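Local coordinates for protein putative ribose operon repressor (Burkholderia thailandensis, PDB 3EGC) that probably acts as a LacI-family transcriptional repressor that couples binding of a small effector, perhaps a sugar, to control of DNA binding, at residues S16-V21 and L43-E48; F23-S28 and P240-G245; P89-N94 and R250-M255. All blocks are in the same frame, centred on the assembly; numbering follows the deposited sequence.

Interaction 1 of 3, residues S16-V21 and L43-E48; sequences SDIENV and LANTAE
In the Rossmann-like N-terminal half of this type I periplasmic-binding-protein fold, the loops leaving neighbouring parallel strands 10-15 and 40-45 are tied together at the C-terminal ends of these strands, where Ser16 and Ile18 meet Asn45 and Glu48. It is a worked example of how polar groups can hold a loop beside a strand end. The central link is the carboxamide of Asn45. Its chi1 (179°) sets Asn45 CG anti to the backbone N, and Asn45 OD1 accepts Ile18 N at 2.9 Å; the bond is nearly straight at the hydrogen (172°), although the donor stands well above the carbonyl plane. The same amide supports the Ile18 side chain: methyl CG2 of Ile18 comes to 3.5 Å from Asn45 CG, about equally far from OD1 and ND2. The acceptor thereby helps fix the start of the type I turn from Asp17 to Asn20, which leads into helix 21-36, with Asn20 as its N-cap.

A second grip lies beyond the strand end, where Ala47 and Glu48 both adopt left-handed backbone conformations. Glu48 N forms an ST turn with Thr46 OG1 at 3.2 Å and also makes a weak, strongly bent bond to Ser16 O at 2.8 Å. Thr46 OG1, 3.3 Å from Ser16 CA, has a further hydrogen-bond partner in Ser73. The second subunit reaches this region too: its Arg242 forms a salt bridge with Glu19, and its Glu31 accepts from the backbone N of Asn45. On the more exposed side, the bend of the Glu48 chain at chi2 (-75°) turns CD toward Ser16 (Glu48 CD to Ser16 CB 3.7 Å), and Glu48 OE2 lies 3.3 Å from Ser16 CB.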
loop_
_atom_site.group_PDB
_atom_site.type_symbol
_atom_site.label_atom_id
_atom_site.label_comp_id
_atom_site.label_asym_id
_atom_site.label_seq_id
_atom_site.Cartn_x
_atom_site.Cartn_y
_atom_site.Cartn_z
ATOM N N SER A 16 9.406 5.912 6.415
ATOM C CA SER A 16 8.682 7.123 6.703
ATOM C C SER A 16 7.129 7.004 6.585
ATOM O O SER A 16 6.371 7.765 7.280
ATOM C CB SER A 16 9.187 8.226 5.821
ATOM O OG SER A 16 9.293 7.789 4.461
ATOM N N ASP A 17 6.640 6.073 5.748
ATOM C CA ASP A 17 5.210 5.861 5.698
ATOM C C ASP A 17 4.761 4.501 5.124
ATOM O O ASP A 17 4.474 4.405 3.943
ATOM C CB ASP A 17 4.516 7.016 4.957
ATOM C CG ASP A 17 3.031 6.899 4.990
ATOM O OD1 ASP A 17 2.497 5.975 5.670
ATOM O OD2 ASP A 17 2.371 7.706 4.311
ATOM N N ILE A 18 4.701 3.473 5.978
ATOM C CA ILE A 18 4.383 2.122 5.500
ATOM C C ILE A 18 2.971 2.026 4.777
ATOM O O ILE A 18 2.746 1.169 3.904
ATOM C CB ILE A 18 4.512 1.092 6.636
ATOM C CG1 ILE A 18 4.578 -0.336 6.065
ATOM C CG2 ILE A 18 3.333 1.252 7.651
ATOM C CD1 ILE A 18 5.830 -0.563 5.269
ATOM N N GLU A 19 2.051 2.944 5.116
ATOM C CA GLU A 19 0.683 2.929 4.554
ATOM C C GLU A 19 0.668 3.404 3.083
ATOM O O GLU A 19 -0.303 3.218 2.364
ATOM C CB GLU A 19 -0.241 3.797 5.394
ATOM C CG GLU A 19 -0.345 3.400 6.891
ATOM C CD GLU A 19 -1.101 4.456 7.709
ATOM O OE1 GLU A 19 -1.592 5.417 7.066
ATOM O OE2 GLU A 19 -1.184 4.366 8.973
ATOM N N ASN A 20 1.759 4.055 2.672
ATOM C CA ASN A 20 1.964 4.506 1.307
ATOM C C ASN A 20 2.569 3.278 0.581
ATOM O O ASN A 20 3.539 2.633 1.015
ATOM C CB ASN A 20 2.879 5.716 1.282
ATOM C CG ASN A 20 3.194 6.236 -0.169
ATOM O OD1 ASN A 20 3.105 5.524 -1.119
ATOM N ND2 ASN A 20 3.534 7.528 -0.281
ATOM N N VAL A 21 1.918 2.956 -0.503
ATOM C CA VAL A 21 2.158 1.769 -1.239
ATOM C C VAL A 21 3.595 1.745 -1.769
ATOM O O VAL A 21 4.171 0.673 -1.939
ATOM C CB VAL A 21 1.078 1.668 -2.372
ATOM C CG1 VAL A 21 1.719 1.454 -3.695
ATOM C CG2 VAL A 21 0.188 0.548 -2.107
ATOM N N LEU A 43 10.717 -3.934 11.999
ATOM C CA LEU A 43 10.067 -2.852 11.265
ATOM C C LEU A 43 9.685 -1.696 12.160
ATOM O O LEU A 43 9.200 -1.902 13.249
ATOM C CB LEU A 43 8.858 -3.349 10.504
ATOM C CG LEU A 43 7.904 -2.311 9.943
ATOM C CD1 LEU A 43 8.514 -1.637 8.680
ATOM C CD2 LEU A 43 6.497 -2.982 9.624
ATOM N N ALA A 44 9.989 -0.477 11.721
ATOM C CA ALA A 44 9.451 0.677 12.373
ATOM C C ALA A 44 8.808 1.586 11.330
ATOM O O ALA A 44 9.272 1.707 10.165
ATOM C CB ALA A 44 10.484 1.369 13.165
ATOM N N ASN A 45 7.717 2.191 11.742
ATOM C CA ASN A 45 7.000 3.145 10.884
ATOM C C ASN A 45 6.950 4.483 11.563
ATOM O O ASN A 45 6.459 4.536 12.635
ATOM C CB ASN A 45 5.564 2.671 10.587
ATOM C CG ASN A 45 4.790 3.673 9.711
ATOM O OD1 ASN A 45 5.293 4.151 8.697
ATOM N ND2 ASN A 45 3.587 3.978 10.104
ATOM N N THR A 46 7.444 5.537 10.923
ATOM C CA THR A 46 7.598 6.856 11.582
ATOM C C THR A 46 6.493 7.811 11.273
ATOM O O THR A 46 6.366 8.787 11.956
ATOM C CB THR A 46 8.933 7.591 11.195
ATOM O OG1 THR A 46 8.884 8.054 9.832
ATOM C CG2 THR A 46 10.122 6.707 11.392
ATOM N N ALA A 47 5.703 7.540 10.239
ATOM C CA ALA A 47 4.666 8.464 9.775
ATOM C C ALA A 47 5.202 9.875 9.588
ATOM O O ALA A 47 4.509 10.817 9.893
ATOM C CB ALA A 47 3.432 8.479 10.696
ATOM N N GLU A 48 6.422 9.971 9.066
ATOM C CA GLU A 48 7.035 11.236 8.603
ATOM C C GLU A 48 7.359 12.159 9.780
ATOM O O GLU A 48 7.412 13.371 9.630
ATOM C CB GLU A 48 6.174 11.957 7.561
ATOM C CG GLU A 48 6.077 11.275 6.216
ATOM C CD GLU A 48 7.333 11.404 5.330
ATOM O OE1 GLU A 48 8.190 12.273 5.607
ATOM O OE2 GLU A 48 7.456 10.626 4.343
#

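Interaction 2 of 3, residues F23-S28 and P240-G245; sequences FAEVAS and PTRRIG
Glu25 stretches its carboxylate over the start of helix 241-257, overlapping both Thr241 and Arg242. Its chain is extended beyond CG, and Glu25 OE1 accepts a hydrogen bond from Thr241 OG1; the modelled separation of 2.4 Å between Thr241 OG1 and Glu25 OE1 is so short that the exact length is doubtful. Glu25 OE1 also lies over one face of the Arg242 guanidinium, 4.0 Å from Arg242 NH2. Carboxylate and guanidinium are stacked, their planes 24° apart, so this long salt bridge is one of charge alone, with no N-H directed at the oxygen. The stronger partner of Arg242 is Glu19 of the second subunit, which also binds Ser28 OG.

Deeper in, backbone takes over from side chains. Val26 CA approaches Thr241 O at 3.5 Å, and Gly245 CA donates a C-H to Val26 O at 3.3 Å. Having no side chain, Gly245 lets the two backbones meet directly, and the axes of segments 23-28 and 241-245 approach to 6.7 Å, with a signed crossing angle of -48°. The methyls Val26 CG2 and Ile244 CG2 make a loose apolar contact at 4.3 Å. This close crossing joins two helices lying against the sheet of the N-terminal subdomain, at the subunit interface, as in dimers of the LacI family.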
loop_
_atom_site.group_PDB
_atom_site.type_symbol
_atom_site.label_atom_id
_atom_site.label_comp_id
_atom_site.label_asym_id
_atom_site.label_seq_id
_atom_site.Cartn_x
_atom_site.Cartn_y
_atom_site.Cartn_z
ATOM N N PHE A 23 6.383 2.639 -0.156
ATOM C CA PHE A 23 7.168 2.102 0.941
ATOM C C PHE A 23 6.858 0.632 1.317
ATOM O O PHE A 23 7.720 -0.079 1.741
ATOM C CB PHE A 23 7.041 3.043 2.192
ATOM C CG PHE A 23 7.608 4.409 1.965
ATOM C CD1 PHE A 23 8.993 4.598 1.766
ATOM C CD2 PHE A 23 6.769 5.514 1.905
ATOM C CE1 PHE A 23 9.500 5.854 1.485
ATOM C CE2 PHE A 23 7.277 6.800 1.653
ATOM C CZ PHE A 23 8.653 6.976 1.422
ATOM N N ALA A 24 5.606 0.234 1.228
ATOM C CA ALA A 24 5.206 -1.147 1.349
ATOM C C ALA A 24 5.870 -2.075 0.302
ATOM O O ALA A 24 6.245 -3.224 0.604
ATOM C CB ALA A 24 3.616 -1.289 1.236
ATOM N N GLU A 25 5.912 -1.612 -0.932
ATOM C CA GLU A 25 6.599 -2.385 -1.987
ATOM C C GLU A 25 8.155 -2.373 -1.812
ATOM O O GLU A 25 8.804 -3.347 -2.132
ATOM C CB GLU A 25 6.230 -1.856 -3.368
ATOM C CG GLU A 25 4.764 -2.048 -3.809
ATOM C CD GLU A 25 4.503 -1.379 -5.183
ATOM O OE1 GLU A 25 5.420 -0.789 -5.818
ATOM O OE2 GLU A 25 3.398 -1.474 -5.704
ATOM N N VAL A 26 8.729 -1.276 -1.306
ATOM C CA VAL A 26 10.181 -1.263 -0.974
ATOM C C VAL A 26 10.486 -2.250 0.181
ATOM O O VAL A 26 11.477 -2.983 0.151
ATOM C CB VAL A 26 10.675 0.152 -0.508
ATOM C CG1 VAL A 26 12.066 0.051 0.129
ATOM C CG2 VAL A 26 10.665 1.204 -1.733
ATOM N N ALA A 27 9.600 -2.244 1.197
ATOM C CA ALA A 27 9.729 -3.123 2.336
ATOM C C ALA A 27 9.682 -4.606 1.894
ATOM O O ALA A 27 10.458 -5.444 2.428
ATOM C CB ALA A 27 8.586 -2.850 3.342
ATOM N N SER A 28 8.745 -4.899 0.988
ATOM C CA SER A 28 8.604 -6.230 0.353
ATOM C C SER A 28 9.955 -6.671 -0.290
ATOM O O SER A 28 10.445 -7.738 -0.011
ATOM C CB SER A 28 7.507 -6.161 -0.728
ATOM O OG SER A 28 7.450 -7.346 -1.382
ATOM N N PRO A 240 11.062 1.436 -9.826
ATOM C CA PRO A 240 11.374 0.035 -9.502
ATOM C C PRO A 240 11.356 -0.224 -7.966
ATOM O O PRO A 240 12.367 -0.577 -7.344
ATOM C CB PRO A 240 12.794 -0.133 -10.073
ATOM C CG PRO A 240 13.422 1.232 -9.844
ATOM C CD PRO A 240 12.282 2.254 -9.920
ATOM N N THR A 241 10.196 -0.080 -7.371
ATOM C CA THR A 241 10.085 -0.112 -5.888
ATOM C C THR A 241 10.646 -1.329 -5.225
ATOM O O THR A 241 11.402 -1.218 -4.270
ATOM C CB THR A 241 8.617 -0.001 -5.427
ATOM O OG1 THR A 241 7.811 -1.015 -6.101
ATOM C CG2 THR A 241 8.075 1.327 -5.767
ATOM N N ARG A 242 10.287 -2.494 -5.726
ATOM C CA ARG A 242 10.844 -3.731 -5.199
ATOM C C ARG A 242 12.358 -3.849 -5.310
ATOM O O ARG A 242 13.019 -4.255 -4.370
ATOM C CB ARG A 242 10.126 -4.954 -5.841
ATOM C CG ARG A 242 8.868 -5.330 -5.046
ATOM C CD ARG A 242 7.824 -6.111 -5.922
ATOM N NE ARG A 242 7.245 -5.241 -6.942
ATOM C CZ ARG A 242 5.948 -4.938 -7.061
ATOM N NH1 ARG A 242 5.041 -5.478 -6.247
ATOM N NH2 ARG A 242 5.561 -4.108 -8.043
ATOM N N ARG A 243 12.895 -3.511 -6.473
ATOM C CA ARG A 243 14.322 -3.511 -6.729
ATOM C C ARG A 243 15.049 -2.509 -5.849
ATOM O O ARG A 243 16.142 -2.746 -5.452
ATOM C CB ARG A 243 14.599 -3.228 -8.219
ATOM C CG ARG A 243 16.079 -3.342 -8.648
ATOM C CD ARG A 243 16.472 -4.776 -8.857
ATOM N NE ARG A 243 17.915 -4.917 -9.044
ATOM C CZ ARG A 243 18.513 -5.144 -10.220
ATOM N NH1 ARG A 243 17.781 -5.271 -11.332
ATOM N NH2 ARG A 243 19.837 -5.250 -10.271
ATOM N N ILE A 244 14.428 -1.381 -5.541
ATOM C CA ILE A 244 15.019 -0.446 -4.597
ATOM C C ILE A 244 15.223 -1.115 -3.236
ATOM O O ILE A 244 16.309 -1.052 -2.653
ATOM C CB ILE A 244 14.123 0.865 -4.448
ATOM C CG1 ILE A 244 14.122 1.636 -5.777
ATOM C CG2 ILE A 244 14.612 1.697 -3.259
ATOM C CD1 ILE A 244 13.060 2.814 -5.875
ATOM N N GLY A 245 14.186 -1.767 -2.726
ATOM C CA GLY A 245 14.325 -2.534 -1.464
ATOM C C GLY A 245 15.357 -3.679 -1.502
ATOM O O GLY A 245 16.168 -3.839 -0.574
#

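Interaction 3 of 3, residues P89-N94 and R250-M255; sequences PIVAVN and RMLIHM
Val91 is directed from its strand toward helix 241-257 and is met by three side chains at once, a compact case of a branched residue lodged among helical ones. The strand segment 90-93 and helix segment 250-255 run antiparallel, at 170°, with axes 8.3 Å apart. Met251 crosses Val91 obliquely: its chain turns at chi3 (119°), and terminal methyl CE of Met251 comes to 3.4 Å from Val91 CB, a tight approach. Leu252, also oblique to the valine, leans in through one branch, with Leu252 CD1 3.6 Å from Val91 CG1. One helical turn after Met251, Met255 SD lies 3.7 Å from Val91 CG1.

The bend of Met255 at chi3 (67°) carries its CE methyl onward to Pro89, where Met255 CE lies 3.8 Å from ring atom CB of Pro89. Leu252 CD1 touches that same Pro89 CB, also at 3.8 Å, so proline and valine are bridged by two shared helical residues. Leu252 also packs on Ile69 of the adjoining strand 67-70, and Val91 on Ala248, nearer the N-terminal end of the helix. A largely apolar layer of this kind, helix laid antiparallel over a parallel strand, is the usual core of a Rossmann-like alpha/beta subdomain.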
loop_
_atom_site.group_PDB
_atom_site.type_symbol
_atom_site.label_atom_id
_atom_site.label_comp_id
_atom_site.label_asym_id
_atom_site.label_seq_id
_atom_site.Cartn_x
_atom_site.Cartn_y
_atom_site.Cartn_z
ATOM N N PRO A 89 26.599 0.276 9.684
ATOM C CA PRO A 89 26.166 0.439 8.289
ATOM C C PRO A 89 24.734 0.929 8.155
ATOM O O PRO A 89 23.812 0.397 8.812
ATOM C CB PRO A 89 26.324 -0.993 7.659
ATOM C CG PRO A 89 26.352 -1.908 8.820
ATOM C CD PRO A 89 26.669 -1.135 10.090
ATOM N N ILE A 90 24.565 1.919 7.289
ATOM C CA ILE A 90 23.260 2.485 7.004
ATOM C C ILE A 90 23.063 2.670 5.512
ATOM O O ILE A 90 23.854 3.316 4.875
ATOM C CB ILE A 90 23.069 3.867 7.684
ATOM C CG1 ILE A 90 23.204 3.735 9.232
ATOM C CG2 ILE A 90 21.714 4.527 7.235
ATOM C CD1 ILE A 90 23.214 5.024 9.923
ATOM N N VAL A 91 22.008 2.119 4.941
ATOM C CA VAL A 91 21.686 2.574 3.616
ATOM C C VAL A 91 20.330 3.200 3.553
ATOM O O VAL A 91 19.393 2.682 4.133
ATOM C CB VAL A 91 21.941 1.554 2.502
ATOM C CG1 VAL A 91 22.807 0.327 2.977
ATOM C CG2 VAL A 91 20.728 1.197 1.883
ATOM N N ALA A 92 20.280 4.384 2.933
ATOM C CA ALA A 92 19.056 5.142 2.728
ATOM C C ALA A 92 18.364 4.693 1.452
ATOM O O ALA A 92 19.032 4.347 0.456
ATOM C CB ALA A 92 19.361 6.683 2.662
ATOM N N VAL A 93 17.037 4.766 1.450
ATOM C CA VAL A 93 16.306 4.562 0.162
ATOM C C VAL A 93 15.472 5.794 -0.064
ATOM O O VAL A 93 15.068 6.473 0.944
ATOM C CB VAL A 93 15.345 3.322 0.196
ATOM C CG1 VAL A 93 16.143 2.073 0.279
ATOM C CG2 VAL A 93 14.353 3.446 1.403
ATOM N N ASN A 94 15.207 6.048 -1.356
ATOM C CA ASN A 94 14.251 7.031 -1.825
ATOM C C ASN A 94 14.830 8.452 -1.731
ATOM O O ASN A 94 14.845 9.209 -2.741
ATOM C CB ASN A 94 12.899 6.857 -1.123
ATOM C CG ASN A 94 11.907 7.999 -1.402
ATOM O OD1 ASN A 94 11.358 8.602 -0.462
ATOM N ND2 ASN A 94 11.690 8.309 -2.651
ATOM N N ARG A 250 20.822 -5.601 -0.373
ATOM C CA ARG A 250 22.052 -6.236 -0.923
ATOM C C ARG A 250 23.306 -5.441 -0.524
ATOM O O ARG A 250 24.236 -5.997 0.025
ATOM C CB ARG A 250 21.998 -6.390 -2.451
ATOM C CG ARG A 250 21.366 -7.706 -2.983
ATOM C CD ARG A 250 21.347 -7.756 -4.559
ATOM N NE ARG A 250 20.518 -8.852 -5.091
ATOM C CZ ARG A 250 20.167 -8.968 -6.374
ATOM N NH1 ARG A 250 20.573 -8.072 -7.258
ATOM N NH2 ARG A 250 19.396 -9.965 -6.791
ATOM N N MET A 251 23.255 -4.132 -0.763
ATOM C CA MET A 251 24.268 -3.215 -0.318
ATOM C C MET A 251 24.529 -3.325 1.183
ATOM O O MET A 251 25.663 -3.366 1.605
ATOM C CB MET A 251 23.903 -1.783 -0.748
ATOM C CG MET A 251 24.999 -0.715 -0.479
ATOM S SD MET A 251 24.556 0.913 -1.141
ATOM C CE MET A 251 24.537 1.789 0.294
ATOM N N LEU A 252 23.477 -3.331 1.987
ATOM C CA LEU A 252 23.616 -3.368 3.426
ATOM C C LEU A 252 24.294 -4.667 3.884
ATOM O O LEU A 252 25.065 -4.671 4.838
ATOM C CB LEU A 252 22.236 -3.183 4.133
ATOM C CG LEU A 252 22.358 -3.029 5.656
ATOM C CD1 LEU A 252 22.958 -1.684 5.925
ATOM C CD2 LEU A 252 20.945 -3.248 6.407
ATOM N N ILE A 253 24.000 -5.766 3.210
ATOM C CA ILE A 253 24.573 -7.027 3.563
ATOM C C ILE A 253 26.093 -7.071 3.269
ATOM O O ILE A 253 26.890 -7.446 4.136
ATOM C CB ILE A 253 23.829 -8.169 2.872
ATOM C CG1 ILE A 253 22.414 -8.313 3.512
ATOM C CG2 ILE A 253 24.671 -9.473 2.924
ATOM C CD1 ILE A 253 21.423 -9.196 2.677
ATOM N N HIS A 254 26.484 -6.696 2.064
ATOM C CA HIS A 254 27.876 -6.416 1.754
ATOM C C HIS A 254 28.597 -5.583 2.828
ATOM O O HIS A 254 29.676 -5.993 3.315
ATOM C CB HIS A 254 27.979 -5.721 0.408
ATOM C CG HIS A 254 27.622 -6.612 -0.738
ATOM N ND1 HIS A 254 28.171 -7.867 -0.897
ATOM C CD2 HIS A 254 26.800 -6.426 -1.790
ATOM C CE1 HIS A 254 27.671 -8.432 -1.978
ATOM N NE2 HIS A 254 26.839 -7.575 -2.537
ATOM N N MET A 255 28.008 -4.453 3.213
ATOM C CA MET A 255 28.591 -3.598 4.242
ATOM C C MET A 255 28.746 -4.323 5.598
ATOM O O MET A 255 29.679 -4.038 6.325
ATOM C CB MET A 255 27.789 -2.309 4.445
ATOM C CG MET A 255 27.727 -1.433 3.260
ATOM S SD MET A 255 26.490 -0.133 3.200
ATOM C CE MET A 255 27.089 0.912 4.505
#

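All three contacts belong to the N-terminal subdomain of the periplasmic-binding-protein fold. Interaction 1 closes before interaction 3 opens, whereas interaction 2 crosses both along the chain, bringing 23-28 to a helix more than 200 residues later. The centres of interaction 1 and interaction 2 lie about 12 Å apart. Those of interaction 2 and interaction 3 are about 13 Å apart. Helix 241-257 serves interactions 2 and 3; interactions 1 and 3 reach the same sheet. Phe23 packs between the loops, touching Ser16 and Asn94, while Val93 meets Val26 and Ile244. Interaction 2 thus links the sheet core at interaction 3 to the loops and subunit interface at interaction 1, while interactions 1 and 3 stay about 5 Å apart at their nearest atoms.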